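Local coordinates for putative nucleotide sugar epimerase/ dehydratase (Bordetella bronchiseptica, PDB 2Q1S), which binds NADH in a Rossmann-type domain and probably acts on a nucleotide sugar during O-antigen biosynthesis, as an extended short-chain dehydrogenase/reductase, at residues T237-A242 against R348-W353; R258-V263 against V341-G346. All blocks are in the same frame, centred on the assembly; numbering follows the deposited sequence.

Overall arrangement
Two contacts bring helix 343-356 back onto elements some 80 to 110 residues earlier: helix 234-243 and the end of strand 257-262. From the N terminus the chain first lays down the parallel strands and helices that hold NADH, then enters helix 234-243, which supplies 237-242, and strand 257-262, which supplies most of 258-263. After helix 263-276 and helix 293-304 it comes back through helix 343-356. The start of that helix and the residue pair before it close the inner loop at interaction 2; its next turns close the wider loop at interaction 1. The loops are thus nested. Both contacts lean on helix 343-356, and Phe262 of interaction 2 touches Thr350 of interaction 1.

Interaction 1: T237-A242 against R348-W353; sequences TFIYKA and RKTIEW
Ile239 meets Thr350 and Ile351 in a small, buried helix-to-helix contact of an extended short-chain dehydrogenase/reductase, a Rossmann-fold enzyme. Helix 234-243 offers a single isoleucine, and helix 343-356 receives it with two consecutive residues; the nearest backbones are those of Ile239 and Ile351, whose CA atoms are 6.5 Å apart. The whole interface is apolar and covers 139 Å² summed over both sides.

Ile239 can be traced outward from its CB, which is directed at the other helix. There the side chain forks. The short branch, CG2, lies 3.9 Å from Ile351 CG1, while the long branch begins with its own CG1 at 3.8 Å from the same Ile351 atom. Thus one methylene of Ile351 is approached by both arms of the fork. Because CG1 of Ile239 is anti to its carbonyl carbon (chi1 -70°) and the chain then runs on extended (chi2 173°), CD1 is carried past Ile351 to Thr350. This terminal methyl touches both residues, remaining close to Ile351 CG1 while it reaches the methyl branch of the threonine.

The two branches of Thr350 have different partners. Its hydroxyl, OG1, is hydrogen-bonded to the carbonyl of Gly346 one turn earlier in the same helix, which satisfies the polar atom within a buried setting and leaves CG2 to face the isoleucine. The two side chains cross at about a right angle. Other residues of helix 234-243 face elsewhere: Phe238 and Ala242 pack against helix 293-304 and Tyr240 against helix 358-366. At the meeting point itself, Ile239 CD1 stands 3.5 Å from Thr350 CG2, tighter than usual for two methyl carbons.

Interaction 2: R258-V263 against V341-G346; sequences RDFIFV and VSIDDG
Phe260, in the break of strand 257-262, and Phe262, at its end, both direct CB at 341-346, where a short extended lead-in turns into the first turn of helix 343-356; the backbones come nearest at Phe262 and Gly346, with 5.8 Å between CA atoms. Phe262 carries most of the contact. Its CG stands anti to the backbone N (chi1 -175°), a setting that sends the ring out to the helix, where Gly346 CA lies over one face, 4.1 Å from the ring centroid, in a CH-pi contact. Gly346 O comes within 3.5 Å of Phe262 CE1. Val341 covers another part of the side chain, with CG1 3.8 Å from Phe262 CD2. The contact of Phe260 is lighter: its CB meets the terminal methyl CD1 of Ile343 at 4.1 Å.

One water joins the backbones, accepting from Phe262 N at 2.9 Å and donating to Val341 O. Ser342 N-caps the helix by taking a nearly straight bond from Asp345 N to its OG (167°).

Arg258, a UDP-binding residue in a structure of this protein, hydrogen-bonds through NH1 to Asn210 OD1 on strand 203-212. The first turn of helix 343-356 is packed on the end of strand 257-262 of this Rossmann-fold enzyme, near Asn210, which binds UDP and NAD(+). Phe260 packs on strand 203-212 and on helices 234-243 and 293-304, while Ile343 also touches Tyr212 and Lys299.

Interaction 1: T237-A242 against R348-W353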
loop_
_atom_site.group_PDB
_atom_site.type_symbol
_atom_site.label_atom_id
_atom_site.label_comp_id
_atom_site.label_asym_id
_atom_site.label_seq_id
_atom_site.Cartn_x
_atom_site.Cartn_y
_atom_site.Cartn_z
ATOM N N THR A 237 -23.236 15.709 12.191
ATOM C CA THR A 237 -24.504 15.669 11.451
ATOM C C THR A 237 -25.678 15.780 12.403
ATOM O O THR A 237 -26.562 16.619 12.199
ATOM C CB THR A 237 -24.617 14.396 10.604
ATOM O OG1 THR A 237 -23.653 14.462 9.559
ATOM C CG2 THR A 237 -25.985 14.301 9.946
ATOM N N PHE A 238 -25.677 14.937 13.436
ATOM C CA PHE A 238 -26.759 14.946 14.425
ATOM C C PHE A 238 -26.849 16.264 15.183
ATOM O O PHE A 238 -27.952 16.758 15.418
ATOM C CB PHE A 238 -26.605 13.800 15.424
ATOM C CG PHE A 238 -27.041 12.459 14.908
ATOM C CD1 PHE A 238 -27.456 12.278 13.584
ATOM C CD2 PHE A 238 -27.062 11.374 15.772
ATOM C CE1 PHE A 238 -27.860 11.024 13.133
ATOM C CE2 PHE A 238 -27.447 10.112 15.329
ATOM C CZ PHE A 238 -27.854 9.934 14.005
ATOM N N ILE A 239 -25.706 16.825 15.567
ATOM C CA ILE A 239 -25.680 18.103 16.302
ATOM C C ILE A 239 -26.265 19.217 15.441
ATOM O O ILE A 239 -27.108 20.021 15.894
ATOM C CB ILE A 239 -24.260 18.454 16.810
ATOM C CG1 ILE A 239 -23.876 17.489 17.937
ATOM C CG2 ILE A 239 -24.189 19.902 17.301
ATOM C CD1 ILE A 239 -22.424 17.615 18.409
ATOM N N TYR A 240 -25.829 19.251 14.190
ATOM C CA TYR A 240 -26.348 20.266 13.276
ATOM C C TYR A 240 -27.874 20.160 13.145
ATOM O O TYR A 240 -28.591 21.159 13.347
ATOM C CB TYR A 240 -25.676 20.176 11.894
ATOM C CG TYR A 240 -26.253 21.165 10.907
ATOM C CD1 TYR A 240 -25.875 22.512 10.932
ATOM C CD2 TYR A 240 -27.222 20.765 9.981
ATOM C CE1 TYR A 240 -26.444 23.435 10.045
ATOM C CE2 TYR A 240 -27.766 21.660 9.079
ATOM C CZ TYR A 240 -27.386 22.995 9.121
ATOM O OH TYR A 240 -27.948 23.884 8.230
ATOM N N LYS A 241 -28.366 18.954 12.837
ATOM C CA LYS A 241 -29.801 18.740 12.586
ATOM C C LYS A 241 -30.627 18.996 13.851
ATOM O O LYS A 241 -31.734 19.556 13.780
ATOM C CB LYS A 241 -30.060 17.340 12.019
ATOM C CG LYS A 241 -29.613 17.192 10.565
ATOM C CD LYS A 241 -29.723 15.776 10.032
ATOM C CE LYS A 241 -29.834 15.824 8.496
ATOM N NZ LYS A 241 -29.658 14.491 7.861
ATOM N N ALA A 242 -30.091 18.589 15.003
ATOM C CA ALA A 242 -30.743 18.831 16.298
ATOM C C ALA A 242 -30.864 20.322 16.605
ATOM O O ALA A 242 -31.935 20.795 17.025
ATOM C CB ALA A 242 -30.000 18.130 17.400
ATOM N N ARG A 348 -21.594 18.164 25.207
ATOM C CA ARG A 348 -21.866 19.553 25.624
ATOM C C ARG A 348 -20.859 20.532 25.054
ATOM O O ARG A 348 -21.239 21.562 24.492
ATOM C CB ARG A 348 -21.917 19.671 27.154
ATOM C CG ARG A 348 -23.183 19.130 27.746
ATOM C CD ARG A 348 -23.179 19.228 29.254
ATOM N NE ARG A 348 -24.298 18.486 29.827
ATOM N N LYS A 349 -19.572 20.203 25.170
ATOM C CA LYS A 349 -18.519 21.048 24.631
ATOM C C LYS A 349 -18.656 21.231 23.118
ATOM O O LYS A 349 -18.489 22.329 22.603
ATOM C CB LYS A 349 -17.131 20.508 24.998
ATOM C CG LYS A 349 -16.732 20.845 26.427
ATOM C CD LYS A 349 -15.516 20.068 26.896
ATOM C CE LYS A 349 -15.055 20.498 28.304
ATOM N NZ LYS A 349 -14.138 19.473 28.889
ATOM N N THR A 350 -18.928 20.134 22.412
ATOM C CA THR A 350 -19.105 20.160 20.959
ATOM C C THR A 350 -20.306 20.973 20.511
ATOM O O THR A 350 -20.191 21.800 19.600
ATOM C CB THR A 350 -19.200 18.718 20.416
ATOM O OG1 THR A 350 -18.082 17.982 20.897
ATOM C CG2 THR A 350 -19.167 18.703 18.885
ATOM N N ILE A 351 -21.440 20.764 21.172
ATOM C CA ILE A 351 -22.672 21.504 20.897
ATOM C C ILE A 351 -22.460 23.000 21.202
ATOM O O ILE A 351 -22.842 23.868 20.420
ATOM C CB ILE A 351 -23.843 20.890 21.701
ATOM C CG1 ILE A 351 -24.168 19.478 21.173
ATOM C CG2 ILE A 351 -25.106 21.826 21.698
ATOM C CD1 ILE A 351 -24.825 18.546 22.197
ATOM N N GLU A 352 -21.798 23.311 22.320
ATOM C CA GLU A 352 -21.542 24.722 22.643
ATOM C C GLU A 352 -20.775 25.377 21.507
ATOM O O GLU A 352 -21.159 26.429 21.019
ATOM C CB GLU A 352 -20.796 24.864 23.976
ATOM C CG GLU A 352 -21.624 24.501 25.173
ATOM N N TRP A 353 -19.712 24.712 21.037
ATOM C CA TRP A 353 -18.918 25.266 19.944
ATOM C C TRP A 353 -19.718 25.392 18.645
ATOM O O TRP A 353 -19.590 26.384 17.917
ATOM C CB TRP A 353 -17.653 24.413 19.712
ATOM C CG TRP A 353 -16.881 24.827 18.485
ATOM C CD1 TRP A 353 -15.893 25.779 18.399
ATOM C CD2 TRP A 353 -17.021 24.276 17.165
ATOM N NE1 TRP A 353 -15.401 25.832 17.098
ATOM C CE2 TRP A 353 -16.103 24.955 16.320
ATOM C CE3 TRP A 353 -17.849 23.284 16.615
ATOM C CZ2 TRP A 353 -15.972 24.653 14.940
ATOM C CZ3 TRP A 353 -17.715 22.975 15.224
ATOM C CH2 TRP A 353 -16.808 23.697 14.412
#

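Interaction 2: R258-V263 against V341-G346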
loop_
_atom_site.group_PDB
_atom_site.type_symbol
_atom_site.label_atom_id
_atom_site.label_comp_id
_atom_site.label_asym_id
_atom_site.label_seq_id
_atom_site.Cartn_x
_atom_site.Cartn_y
_atom_site.Cartn_z
ATOM N N ARG A 258 -20.498 2.525 18.820
ATOM C CA ARG A 258 -19.150 3.006 18.532
ATOM C C ARG A 258 -18.412 3.423 19.799
ATOM O O ARG A 258 -19.043 3.774 20.803
ATOM C CB ARG A 258 -19.238 4.168 17.562
ATOM C CG ARG A 258 -19.930 3.779 16.258
ATOM C CD ARG A 258 -19.627 4.788 15.198
ATOM N NE ARG A 258 -20.588 4.720 14.102
ATOM C CZ ARG A 258 -20.512 5.462 13.004
ATOM N NH1 ARG A 258 -19.510 6.314 12.845
ATOM N NH2 ARG A 258 -21.435 5.345 12.066
ATOM N N ASP A 259 -17.078 3.378 19.750
ATOM C CA ASP A 259 -16.252 3.852 20.846
ATOM C C ASP A 259 -15.859 5.298 20.536
ATOM O O ASP A 259 -14.785 5.548 19.998
ATOM C CB ASP A 259 -15.019 2.933 20.980
ATOM C CG ASP A 259 -14.037 3.390 22.048
ATOM O OD1 ASP A 259 -13.998 4.605 22.345
ATOM O OD2 ASP A 259 -13.270 2.544 22.563
ATOM N N PHE A 260 -16.747 6.245 20.833
ATOM C CA PHE A 260 -16.453 7.649 20.543
ATOM C C PHE A 260 -15.356 8.136 21.480
ATOM O O PHE A 260 -15.283 7.704 22.645
ATOM C CB PHE A 260 -17.700 8.524 20.716
ATOM C CG PHE A 260 -18.793 8.219 19.730
ATOM C CD1 PHE A 260 -18.724 8.695 18.432
ATOM C CD2 PHE A 260 -19.891 7.430 20.103
ATOM C CE1 PHE A 260 -19.731 8.398 17.506
ATOM C CE2 PHE A 260 -20.895 7.127 19.186
ATOM C CZ PHE A 260 -20.814 7.617 17.882
ATOM N N ILE A 261 -14.523 9.040 20.970
ATOM C CA ILE A 261 -13.460 9.655 21.774
ATOM C C ILE A 261 -13.399 11.148 21.464
ATOM O O ILE A 261 -13.463 11.548 20.308
ATOM C CB ILE A 261 -12.074 8.968 21.563
ATOM C CG1 ILE A 261 -11.009 9.598 22.482
ATOM C CG2 ILE A 261 -11.670 8.960 20.058
ATOM C CD1 ILE A 261 -9.690 8.877 22.509
ATOM N N PHE A 262 -13.295 11.968 22.515
ATOM C CA PHE A 262 -13.333 13.422 22.343
ATOM C C PHE A 262 -12.004 13.908 21.776
ATOM O O PHE A 262 -10.943 13.417 22.176
ATOM C CB PHE A 262 -13.646 14.072 23.696
ATOM C CG PHE A 262 -13.845 15.565 23.653
ATOM C CD1 PHE A 262 -14.848 16.135 22.885
ATOM C CD2 PHE A 262 -13.018 16.405 24.419
ATOM C CE1 PHE A 262 -15.051 17.524 22.894
ATOM C CE2 PHE A 262 -13.202 17.810 24.415
ATOM C CZ PHE A 262 -14.204 18.363 23.633
ATOM N N VAL A 263 -12.061 14.910 20.909
ATOM C CA VAL A 263 -10.893 15.280 20.126
ATOM C C VAL A 263 -9.732 15.810 20.993
ATOM O O VAL A 263 -8.579 15.561 20.683
ATOM C CB VAL A 263 -11.266 16.311 19.021
ATOM C CG1 VAL A 263 -11.717 17.698 19.625
ATOM C CG2 VAL A 263 -10.148 16.467 18.012
ATOM N N VAL A 341 -12.664 12.004 28.986
ATOM C CA VAL A 341 -13.823 12.870 28.701
ATOM C C VAL A 341 -15.039 12.007 28.323
ATOM O O VAL A 341 -15.020 11.272 27.322
ATOM C CB VAL A 341 -13.535 13.962 27.621
ATOM C CG1 VAL A 341 -14.770 14.825 27.342
ATOM C CG2 VAL A 341 -12.355 14.849 28.031
ATOM N N SER A 342 -16.093 12.102 29.135
ATOM C CA SER A 342 -17.281 11.291 28.917
ATOM C C SER A 342 -18.047 11.773 27.714
ATOM O O SER A 342 -17.885 12.915 27.289
ATOM C CB SER A 342 -18.196 11.362 30.130
ATOM O OG SER A 342 -18.693 12.677 30.297
ATOM N N ILE A 343 -18.869 10.888 27.152
ATOM C CA ILE A 343 -19.710 11.228 26.007
ATOM C C ILE A 343 -20.640 12.419 26.342
ATOM O O ILE A 343 -20.861 13.290 25.501
ATOM C CB ILE A 343 -20.493 9.969 25.452
ATOM C CG1 ILE A 343 -21.090 10.245 24.046
ATOM C CG2 ILE A 343 -21.511 9.423 26.472
ATOM C CD1 ILE A 343 -20.136 10.822 23.020
ATOM N N ASP A 344 -21.134 12.479 27.577
ATOM C CA ASP A 344 -21.941 13.617 28.009
ATOM C C ASP A 344 -21.174 14.939 28.032
ATOM O O ASP A 344 -21.629 15.932 27.470
ATOM C CB ASP A 344 -22.579 13.340 29.367
ATOM C CG ASP A 344 -23.688 12.305 29.286
ATOM O OD1 ASP A 344 -24.369 12.229 28.240
ATOM O OD2 ASP A 344 -23.880 11.559 30.265
ATOM N N ASP A 345 -20.009 14.960 28.671
ATOM C CA ASP A 345 -19.217 16.192 28.721
ATOM C C ASP A 345 -18.713 16.623 27.338
ATOM O O ASP A 345 -18.780 17.816 26.988
ATOM C CB ASP A 345 -18.075 16.090 29.745
ATOM C CG ASP A 345 -18.570 15.771 31.169
ATOM O OD1 ASP A 345 -19.777 15.973 31.473
ATOM O OD2 ASP A 345 -17.737 15.335 32.002
ATOM N N GLY A 346 -18.250 15.656 26.537
ATOM C CA GLY A 346 -17.685 15.964 25.214
ATOM C C GLY A 346 -18.749 16.513 24.278
ATOM O O GLY A 346 -18.533 17.488 23.525
HETATM O O HOH W 1 -12.977 10.896 25.202
#